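PDB 4MYK: formiminoglutamase from Trypanosoma cruzi, which hydrolyses N-formimino-L-glutamate to L-glutamate and formamide, as an arginase-like enzyme that uses a pair of manganese ions. Local coordinates for residues Gly247-Ala252 with Glu281-Val286; Ala57-Phe62 with Val294-Phe299; Lys229-Ser234 with Pro272-Met277. The protein carries 1 engineered substitution. All blocks are in the same frame, centred on the assembly; numbering follows the deposited sequence.

All three contacts are largely buried, yet each has its own chemistry. Contact 3 lies within the central parallel sheet, where backbone hydrogen bonds join neighbouring strands and methionine sulfurs meet phenylalanine rings. The same two strands run on into the loops of contact 1, so the two contacts share elements although their centres stand about 25 Å apart, on opposite sides of the chain's centre. Contact 1 is the polar one, built from hydroxyl, amide, carboxylate and water beside the manganese site. Contact 2 packs helix on helix without a hydrogen bond between its segments; it touches contact 1 where Leu282 meets Ala295 and Pro284 meets Ala58.

Contact 1: residues Gly247-Ala252 with Glu281-Val286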
# COMPACT_ATOMS: atom_id res chain seq x y z
N GLY A 247 7.37 6.93 -6.76
CA GLY A 247 8.39 7.69 -7.47
C GLY A 247 7.98 8.16 -8.85
O GLY A 247 8.49 7.67 -9.87
N VAL A 248 7.04 9.10 -8.89
CA VAL A 248 6.51 9.63 -10.13
C VAL A 248 6.31 11.12 -9.90
O VAL A 248 6.40 11.57 -8.76
CB VAL A 248 5.15 8.97 -10.55
CG1 VAL A 248 5.30 7.46 -10.68
CG2 VAL A 248 4.05 9.31 -9.57
N SER A 249 6.08 11.88 -10.96
CA SER A 249 6.02 13.34 -10.83
C SER A 249 4.70 13.76 -10.19
O SER A 249 4.64 14.71 -9.42
CB SER A 249 6.21 14.02 -12.19
OG SER A 249 7.29 13.43 -12.92
N CYS A 250 3.63 13.03 -10.52
CA CYS A 250 2.32 13.29 -9.95
C CYS A 250 1.81 12.06 -9.22
O CYS A 250 1.01 11.30 -9.77
CB CYS A 250 1.33 13.69 -11.06
SG CYS A 250 1.72 15.28 -11.87
N PRO A 251 2.28 11.85 -7.98
CA PRO A 251 1.88 10.69 -7.17
C PRO A 251 0.36 10.53 -6.99
O PRO A 251 -0.35 11.51 -6.69
CB PRO A 251 2.58 10.94 -5.83
CG PRO A 251 3.78 11.79 -6.19
CD PRO A 251 3.31 12.67 -7.31
N ALA A 252 -0.12 9.31 -7.19
CA ALA A 252 -1.55 9.02 -7.14
C ALA A 252 -1.96 8.52 -5.77
O ALA A 252 -1.30 7.65 -5.20
CB ALA A 252 -1.92 8.00 -8.21
N GLU A 281 6.70 9.03 -16.84
CA GLU A 281 6.55 9.70 -15.54
C GLU A 281 7.36 9.11 -14.37
O GLU A 281 7.22 9.56 -13.23
CB GLU A 281 5.06 9.88 -15.19
CG GLU A 281 4.30 10.80 -16.16
CD GLU A 281 4.80 12.23 -16.10
OE1 GLU A 281 5.30 12.62 -15.03
OE2 GLU A 281 4.69 12.96 -17.11
N LEU A 282 8.24 8.15 -14.66
CA LEU A 282 9.14 7.62 -13.64
C LEU A 282 10.09 8.72 -13.17
O LEU A 282 10.79 9.32 -13.98
CB LEU A 282 9.94 6.41 -14.15
CG LEU A 282 10.79 5.71 -13.08
CD1 LEU A 282 9.89 5.12 -12.03
CD2 LEU A 282 11.68 4.63 -13.68
N ASN A 283 10.10 8.96 -11.86
CA ASN A 283 10.78 10.12 -11.29
C ASN A 283 11.56 9.78 -10.00
O ASN A 283 11.00 9.80 -8.89
CB ASN A 283 9.74 11.21 -11.04
CG ASN A 283 10.36 12.51 -10.65
OD1 ASN A 283 11.45 12.55 -10.07
ND2 ASN A 283 9.67 13.60 -10.95
N PRO A 284 12.86 9.45 -10.15
CA PRO A 284 13.70 8.94 -9.05
C PRO A 284 14.03 10.00 -8.02
O PRO A 284 14.49 9.65 -6.93
CB PRO A 284 14.97 8.47 -9.77
CG PRO A 284 14.54 8.25 -11.20
CD PRO A 284 13.53 9.32 -11.46
N LEU A 285 13.82 11.27 -8.35
CA LEU A 285 13.98 12.35 -7.37
C LEU A 285 12.83 12.31 -6.38
O LEU A 285 12.99 12.73 -5.24
CB LEU A 285 14.00 13.72 -8.03
CG LEU A 285 14.87 13.89 -9.28
CD1 LEU A 285 15.12 15.37 -9.54
CD2 LEU A 285 16.16 13.12 -9.09
N VAL A 286 11.67 11.82 -6.81
CA VAL A 286 10.56 11.67 -5.88
C VAL A 286 10.72 10.42 -5.00
O VAL A 286 10.56 10.50 -3.78
CB VAL A 286 9.19 11.66 -6.57
CG1 VAL A 286 8.11 11.37 -5.54
CG2 VAL A 286 8.95 13.00 -7.23
O HOH W 1 3.42 11.86 -13.04
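The hydroxyl of Ser249 sits between two side chains of the other loop. From one, Asn283 ND2 donates to Ser249 OG over 3.1 Å, almost straight at 163° and with the oxygen close to the amide plane. From the other, the carboxylate oxygen Glu281 OE1 comes to 3.0 Å from Ser249 OG. A water ties the same carboxylate to the next residue along: it accepts from Cys250 N at 2.8 Å and donates to Glu281 OE1 at 2.8 Å. The second carboxylate oxygen, OE2, takes the backbone N-H groups of Asn122 and Cys43, so both ends of the group are held.

Asn283 has its CG anti to the backbone N (chi1 -171°), which places CG on the side of Ser249; ND2 then makes the bond. Its ND2 also donates to Ala50 O, while OD1 takes two weak bonds from the N-H groups of Leu285 and Val286 in the turn that follows. Backbone atoms add further bonds. Asn283 N binds Gly247 O at 2.9 Å, approaching from above the carbonyl plane, 44° out of it. Glu281 O receives a weak bond from Ser249 N at 3.4 Å, with Val248 CA close beside it. Past the turn, Val286 comes back over Val248, its CG2 lying 3.3 Å from Val248 O.

These are the loops that follow strands 231-236 and 274-280, at the metal end of the arginase fold. The Glu281 side chain lies about 5 Å from a manganese ion and beside the manganese ligands Asn122 and Asp236, a second-shell position, while Cys250 of the other loop, in a disulfide with Cys43, touches His148 and Asp238, ligands in the binuclear manganese site.

Contact 2: residues Ala57-Phe62 with Val294-Phe299; sequences AAFRFF and VAVYMF
Two helices pack here mainly through hydrophobic side chains, with no hydrogen bond between the segments: 57-62, on the short helix 55-63, crosses 294-299, on the long helix 290-306 near the C-terminus. Their axes come within 9.0 Å and cross at -67°, and the contact centres on Phe59. With CG anti to the backbone N (chi1 -177°), Phe59 sends its ring across to the other helix. Val296 CG2 sits over one face of that ring, 4.0 Å from its centroid, in a CH-pi contact. The same methyl is wedged between other groups as well, 3.2 Å from Phe59 O and 3.6 Å from Phe62 CB.

The rim of the Phe59 ring is used too. CE2 lies 3.6 Å from Ala295 O, near the ring plane, and CZ reaches to 3.7 Å from Phe299 CB. Beyond that methylene, the edge of Phe59 is directed at the face of the Phe299 ring in an offset edge-to-face pair, with centroids 5.8 Å apart and planes at 72°. Phe62 gives the other helix mainly its CB; its ring turns off to meet Tyr289 edge-to-face.

The same helices also meet the rest of the fold. Ala295 and Met298 rest on Met279 of strand 274-280, Phe299 meets Phe116 of strand 114-119, and Met298 also touches helix 258-270. From the short helix, Arg60 forms salt bridges to Asp85 and Asp88 of strand 83-88, the outermost strand of the sheet on that side within this chain, and from the long helix Tyr297 packs on Gln189 of a neighbouring subunit.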
# COMPACT_ATOMS: atom_id res chain seq x y z
N ALA A 57 17.78 6.34 -16.50
CA ALA A 57 18.98 5.88 -15.80
C ALA A 57 18.61 4.89 -14.69
O ALA A 57 19.23 3.84 -14.53
CB ALA A 57 19.75 7.05 -15.22
N ALA A 58 17.59 5.24 -13.93
CA ALA A 58 17.12 4.41 -12.83
C ALA A 58 16.52 3.10 -13.33
O ALA A 58 16.74 2.04 -12.77
CB ALA A 58 16.10 5.19 -12.01
N PHE A 59 15.73 3.18 -14.40
CA PHE A 59 15.23 1.99 -15.06
C PHE A 59 16.40 1.09 -15.46
O PHE A 59 16.36 -0.11 -15.21
CB PHE A 59 14.42 2.38 -16.29
CG PHE A 59 13.80 1.22 -16.99
CD1 PHE A 59 14.52 0.49 -17.93
CD2 PHE A 59 12.49 0.85 -16.73
CE1 PHE A 59 13.95 -0.58 -18.57
CE2 PHE A 59 11.93 -0.21 -17.37
CZ PHE A 59 12.65 -0.93 -18.29
N ARG A 60 17.43 1.67 -16.08
CA ARG A 60 18.60 0.91 -16.56
C ARG A 60 19.36 0.25 -15.43
O ARG A 60 19.89 -0.85 -15.58
CB ARG A 60 19.57 1.79 -17.36
CG ARG A 60 19.12 2.02 -18.78
CD ARG A 60 20.16 2.70 -19.64
NE ARG A 60 19.66 2.80 -21.01
CZ ARG A 60 19.09 3.89 -21.51
NH1 ARG A 60 18.99 4.98 -20.77
NH2 ARG A 60 18.64 3.89 -22.75
N PHE A 61 19.42 0.94 -14.29
CA PHE A 61 20.09 0.39 -13.13
C PHE A 61 19.50 -0.96 -12.76
O PHE A 61 20.22 -1.95 -12.62
CB PHE A 61 19.99 1.33 -11.93
CG PHE A 61 20.79 0.88 -10.75
CD1 PHE A 61 20.23 0.06 -9.78
CD2 PHE A 61 22.12 1.26 -10.61
CE1 PHE A 61 20.97 -0.35 -8.69
CE2 PHE A 61 22.87 0.84 -9.52
CZ PHE A 61 22.29 0.03 -8.57
N PHE A 62 18.18 -1.01 -12.62
CA PHE A 62 17.52 -2.24 -12.21
C PHE A 62 17.38 -3.22 -13.37
O PHE A 62 17.28 -4.43 -13.17
CB PHE A 62 16.20 -1.94 -11.48
CG PHE A 62 16.42 -1.30 -10.13
CD1 PHE A 62 16.67 -2.09 -9.01
CD2 PHE A 62 16.45 0.08 -10.00
CE1 PHE A 62 16.92 -1.50 -7.77
CE2 PHE A 62 16.70 0.67 -8.76
CZ PHE A 62 16.94 -0.12 -7.65
N VAL A 294 9.59 -1.41 -9.74
CA VAL A 294 8.27 -1.69 -10.31
C VAL A 294 8.28 -1.52 -11.83
O VAL A 294 7.72 -2.34 -12.56
CB VAL A 294 7.18 -0.82 -9.68
CG1 VAL A 294 5.87 -0.97 -10.46
CG2 VAL A 294 7.01 -1.19 -8.21
N ALA A 295 8.94 -0.45 -12.29
CA ALA A 295 8.98 -0.10 -13.70
C ALA A 295 9.68 -1.19 -14.50
O ALA A 295 9.19 -1.60 -15.56
CB ALA A 295 9.68 1.24 -13.90
N VAL A 296 10.81 -1.67 -13.99
CA VAL A 296 11.54 -2.77 -14.64
C VAL A 296 10.72 -4.06 -14.62
O VAL A 296 10.69 -4.79 -15.60
CB VAL A 296 12.96 -2.99 -14.01
CG1 VAL A 296 13.60 -4.25 -14.55
CG2 VAL A 296 13.86 -1.77 -14.25
N TYR A 297 10.04 -4.32 -13.51
CA TYR A 297 9.20 -5.51 -13.39
C TYR A 297 8.00 -5.47 -14.33
O TYR A 297 7.56 -6.49 -14.83
CB TYR A 297 8.75 -5.71 -11.95
CG TYR A 297 9.77 -6.44 -11.09
CD1 TYR A 297 10.33 -7.64 -11.53
CD2 TYR A 297 10.15 -5.95 -9.85
CE1 TYR A 297 11.26 -8.31 -10.75
CE2 TYR A 297 11.08 -6.62 -9.07
CZ TYR A 297 11.63 -7.80 -9.53
OH TYR A 297 12.55 -8.48 -8.76
N MET A 298 7.49 -4.27 -14.57
CA MET A 298 6.43 -4.08 -15.56
C MET A 298 6.90 -4.44 -16.98
O MET A 298 6.21 -5.15 -17.72
CB MET A 298 5.93 -2.64 -15.51
CG MET A 298 4.99 -2.35 -14.36
SD MET A 298 4.52 -0.61 -14.25
CE MET A 298 3.64 -0.34 -15.79
N PHE A 299 8.07 -3.93 -17.36
CA PHE A 299 8.72 -4.26 -18.64
C PHE A 299 9.01 -5.77 -18.71
O PHE A 299 8.81 -6.42 -19.73
CB PHE A 299 10.01 -3.45 -18.80
CG PHE A 299 10.90 -3.91 -19.93
CD1 PHE A 299 10.58 -3.62 -21.24
CD2 PHE A 299 12.07 -4.62 -19.66
CE1 PHE A 299 11.39 -4.06 -22.27
CE2 PHE A 299 12.88 -5.05 -20.69
CZ PHE A 299 12.55 -4.77 -21.99

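Contact 3: residues Lys229-Ser234 with Pro272-Met277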
# COMPACT_ATOMS: atom_id res chain seq x y z
N LYS A 229 -6.01 -3.14 -34.23
CA LYS A 229 -4.73 -3.39 -34.88
C LYS A 229 -3.71 -2.31 -34.55
O LYS A 229 -4.07 -1.15 -34.33
CB LYS A 229 -4.90 -3.46 -36.39
CG LYS A 229 -5.92 -4.46 -36.86
CD LYS A 229 -5.40 -5.25 -38.03
CE LYS A 229 -4.62 -4.37 -39.00
NZ LYS A 229 -4.05 -5.13 -40.16
N ASN A 230 -2.44 -2.70 -34.50
CA ASN A 230 -1.36 -1.74 -34.42
C ASN A 230 -1.54 -0.82 -33.23
O ASN A 230 -1.50 0.41 -33.35
CB ASN A 230 -1.29 -0.92 -35.71
CG ASN A 230 -1.12 -1.80 -36.93
OD1 ASN A 230 -0.35 -2.76 -36.91
ND2 ASN A 230 -1.85 -1.49 -37.99
N THR A 231 -1.75 -1.43 -32.07
CA THR A 231 -1.99 -0.70 -30.84
C THR A 231 -0.70 -0.22 -30.16
O THR A 231 0.26 -0.97 -29.98
CB THR A 231 -2.81 -1.55 -29.87
OG1 THR A 231 -4.10 -1.77 -30.43
CG2 THR A 231 -2.97 -0.83 -28.56
N PHE A 232 -0.70 1.07 -29.83
CA PHE A 232 0.35 1.73 -29.06
C PHE A 232 -0.04 1.63 -27.59
O PHE A 232 -1.05 2.21 -27.17
CB PHE A 232 0.45 3.20 -29.51
CG PHE A 232 1.32 4.06 -28.65
CD1 PHE A 232 2.30 3.51 -27.83
CD2 PHE A 232 1.18 5.44 -28.67
CE1 PHE A 232 3.11 4.32 -27.04
CE2 PHE A 232 2.00 6.25 -27.88
CZ PHE A 232 2.96 5.68 -27.07
N PHE A 233 0.74 0.86 -26.82
CA PHE A 233 0.46 0.64 -25.40
C PHE A 233 1.25 1.66 -24.58
O PHE A 233 2.44 1.47 -24.33
CB PHE A 233 0.80 -0.80 -25.00
CG PHE A 233 0.35 -1.17 -23.60
CD1 PHE A 233 -0.97 -1.00 -23.20
CD2 PHE A 233 1.26 -1.73 -22.70
CE1 PHE A 233 -1.37 -1.35 -21.91
CE2 PHE A 233 0.85 -2.08 -21.42
CZ PHE A 233 -0.46 -1.89 -21.03
N SER A 234 0.57 2.73 -24.18
CA SER A 234 1.20 3.86 -23.49
C SER A 234 0.88 3.82 -22.00
O SER A 234 -0.28 3.99 -21.60
CB SER A 234 0.71 5.19 -24.10
OG SER A 234 1.46 6.29 -23.61
N PRO A 272 -0.68 -9.74 -29.83
CA PRO A 272 0.10 -9.55 -31.06
C PRO A 272 -0.22 -8.26 -31.82
O PRO A 272 0.58 -7.82 -32.65
CB PRO A 272 -0.25 -10.77 -31.90
CG PRO A 272 -1.58 -11.20 -31.40
CD PRO A 272 -1.58 -10.91 -29.93
N THR A 273 -1.37 -7.65 -31.55
CA THR A 273 -1.69 -6.37 -32.16
C THR A 273 -0.98 -5.20 -31.47
O THR A 273 -0.96 -4.08 -32.00
CB THR A 273 -3.21 -6.09 -32.18
OG1 THR A 273 -3.73 -6.15 -30.84
CG2 THR A 273 -3.92 -7.11 -33.05
N VAL A 274 -0.39 -5.44 -30.30
CA VAL A 274 0.33 -4.38 -29.61
C VAL A 274 1.73 -4.20 -30.20
O VAL A 274 2.60 -5.06 -30.03
CB VAL A 274 0.40 -4.64 -28.09
CG1 VAL A 274 1.30 -3.62 -27.42
CG2 VAL A 274 -1.00 -4.59 -27.50
N MET A 275 1.94 -3.08 -30.88
CA MET A 275 3.12 -2.94 -31.73
C MET A 275 4.23 -2.06 -31.15
O MET A 275 5.36 -2.05 -31.65
CB MET A 275 2.71 -2.47 -33.13
CG MET A 275 1.68 -3.39 -33.80
SD MET A 275 2.26 -5.08 -34.04
CE MET A 275 3.54 -4.79 -35.26
N MET A 276 3.91 -1.33 -30.10
CA MET A 276 4.94 -0.63 -29.35
C MET A 276 4.40 -0.27 -27.99
O MET A 276 3.22 -0.39 -27.72
CB MET A 276 5.46 0.62 -30.08
CG MET A 276 4.63 1.87 -29.86
SD MET A 276 5.47 3.42 -30.35
CE MET A 276 6.53 3.69 -28.93
N MET A 277 5.30 0.19 -27.13
CA MET A 277 4.96 0.51 -25.76
C MET A 277 5.84 1.65 -25.29
O MET A 277 7.01 1.72 -25.66
CB MET A 277 5.21 -0.71 -24.86
CG MET A 277 5.26 -0.35 -23.39
SD MET A 277 5.06 -1.74 -22.28
CE MET A 277 4.70 -0.84 -20.76
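Strands 231-234 and 274-277 run parallel, their axes 4.7 Å apart at closest and 33° out of line, with a beta bulge that slips the register by one residue at Met275. Thr231 bonds in both directions: its N donates to Thr273 O at 2.8 Å, and its O accepts from Met275 N at 2.8 Å. Past the bulge, Phe233 N donates to Met276 O at 2.9 Å.

On one face of the sheet Phe232 pairs with Met276. Met276 CG stands between its backbone N and carbonyl carbon (chi1 84°) and touches Phe232 CD1 at 3.5 Å; the sulfur then passes over the ring, 4.4 Å from its centroid and 25° off the normal. The other face carries Thr231, Val274, Phe233 and Met277. Here the Met-aromatic contact is at the edge, Met277 SD lying 3.8 Å from Phe233 CD2, with the two side chains side by side. Val274 CG1 fits against Phe233 CB, 3.7 Å away.

The strands belong to a beta-alpha-beta unit whose crossover includes helix 258-270, and they lie between strands 114-119 and 141-145. Helix 125-135 packs on Phe232 and Met276; on the opposite face, helix 216-227 meets Thr231, Val274 and Phe233.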